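Local coordinates for protein BIM1 (Saccharomyces cerevisiae, PDB 4E61) that binds microtubules, associating with their plus ends, and is represented here by its dimeric, largely helical EB1-like C-terminal domain, at residues 49-52 against 53-57. Numbering follows the deposited sequence.
Sequences RDIE and ILVHT
Glu52 and His56, one helical turn apart, meet through a backbone hydrogen bond and a side-chain contact. His56 N donates to Glu52 O at 2.9 Å, one of a run of i to i+4 bonds; those before it run from Ile53, Leu54 and Val55 to Arg49, Asp50 and Ile51. Ile53 O accepts twice from Thr57, whose N continues the run and whose hydroxyl OG1 also donates, 3.0 Å away, from above the carbonyl plane.

Among the side chains, polar types suited to the helix's more exposed side, Glu52 CG, roughly anti to the backbone N (chi1 -158°), lies 3.6 Å from His56 CD2, while carboxylate and imidazole planes stand 61° apart. With an alanine at His56, Glu52 CG would probably lose this neighbour and the carboxylate be freer to swing. Exposed Arg49 grips partly exposed Asp50 side-on, NE and NH2 both reaching OD1, with NH2 at 2.7 Å in a salt bridge; Arg49 CG lies alongside Ile53 CD1.

Apolar branched residues suit the inner face, where Ile51 CG2 meets Val55 CG2 at 4.2 Å. Both pack on Val92 of helix 84-101, while Ile95 of the second subunit packs on Asp50 and its Phe88 on Leu54 and Val55, placing this turn of helix 2-63 in the helical bundle of the EB1-like dimer.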
# COMPACT_ATOMS: atom_id res chain seq x y z
N ARG A 49 11.10 -8.84 -7.45
CA ARG A 49 12.52 -8.68 -7.72
C ARG A 49 13.20 -10.08 -7.77
O ARG A 49 13.87 -10.39 -8.76
CB ARG A 49 13.15 -7.76 -6.66
CG ARG A 49 14.67 -7.66 -6.71
CD ARG A 49 15.26 -7.41 -5.33
NE ARG A 49 15.12 -8.58 -4.44
CZ ARG A 49 15.28 -8.53 -3.12
NH1 ARG A 49 15.58 -7.39 -2.51
NH2 ARG A 49 15.13 -9.63 -2.39
N ASP A 50 12.93 -10.93 -6.75
CA ASP A 50 13.43 -12.31 -6.65
C ASP A 50 12.92 -13.21 -7.79
O ASP A 50 13.67 -14.07 -8.29
CB ASP A 50 13.07 -12.91 -5.29
CG ASP A 50 13.75 -12.28 -4.09
OD1 ASP A 50 14.76 -11.55 -4.29
OD2 ASP A 50 13.27 -12.50 -2.95
N ILE A 51 11.64 -13.00 -8.22
CA ILE A 51 11.11 -13.76 -9.33
C ILE A 51 11.80 -13.31 -10.63
O ILE A 51 12.14 -14.17 -11.45
CB ILE A 51 9.56 -13.80 -9.40
CG1 ILE A 51 9.00 -14.59 -8.22
CG2 ILE A 51 9.07 -14.43 -10.71
CD1 ILE A 51 7.44 -14.45 -8.03
N GLU A 52 12.06 -11.98 -10.78
CA GLU A 52 12.74 -11.42 -11.96
C GLU A 52 14.15 -12.02 -12.13
O GLU A 52 14.48 -12.51 -13.22
CB GLU A 52 12.79 -9.88 -11.92
CG GLU A 52 13.00 -9.32 -13.33
CD GLU A 52 13.22 -7.83 -13.52
OE1 GLU A 52 14.26 -7.34 -13.03
OE2 GLU A 52 12.52 -7.24 -14.38
N ILE A 53 14.94 -12.04 -11.04
CA ILE A 53 16.29 -12.62 -10.98
C ILE A 53 16.25 -14.09 -11.41
O ILE A 53 17.01 -14.48 -12.30
CB ILE A 53 16.91 -12.42 -9.56
CG1 ILE A 53 17.28 -10.92 -9.34
CG2 ILE A 53 18.10 -13.34 -9.33
CD1 ILE A 53 17.30 -10.40 -7.86
N LEU A 54 15.34 -14.89 -10.83
CA LEU A 54 15.15 -16.30 -11.13
C LEU A 54 14.79 -16.52 -12.61
O LEU A 54 15.37 -17.39 -13.25
CB LEU A 54 14.08 -16.90 -10.19
CG LEU A 54 13.63 -18.35 -10.47
CD1 LEU A 54 14.75 -19.36 -10.19
CD2 LEU A 54 12.38 -18.68 -9.72
N VAL A 55 13.87 -15.71 -13.16
CA VAL A 55 13.43 -15.79 -14.56
C VAL A 55 14.59 -15.52 -15.51
O VAL A 55 14.80 -16.32 -16.42
CB VAL A 55 12.19 -14.90 -14.83
CG1 VAL A 55 12.03 -14.56 -16.32
CG2 VAL A 55 10.95 -15.57 -14.29
N HIS A 56 15.35 -14.43 -15.27
CA HIS A 56 16.49 -14.10 -16.12
C HIS A 56 17.66 -15.08 -16.03
O HIS A 56 18.19 -15.48 -17.07
CB HIS A 56 16.88 -12.62 -16.00
CG HIS A 56 15.78 -11.72 -16.48
ND1 HIS A 56 15.23 -11.86 -17.75
CD2 HIS A 56 15.13 -10.74 -15.82
CE1 HIS A 56 14.28 -10.95 -17.82
NE2 HIS A 56 14.18 -10.25 -16.68
N THR A 57 18.01 -15.52 -14.81
CA THR A 57 19.04 -16.51 -14.55
C THR A 57 18.74 -17.82 -15.30
O THR A 57 19.62 -18.33 -15.99
CB THR A 57 19.20 -16.67 -13.04
OG1 THR A 57 19.82 -15.49 -12.53
CG2 THR A 57 20.00 -17.89 -12.65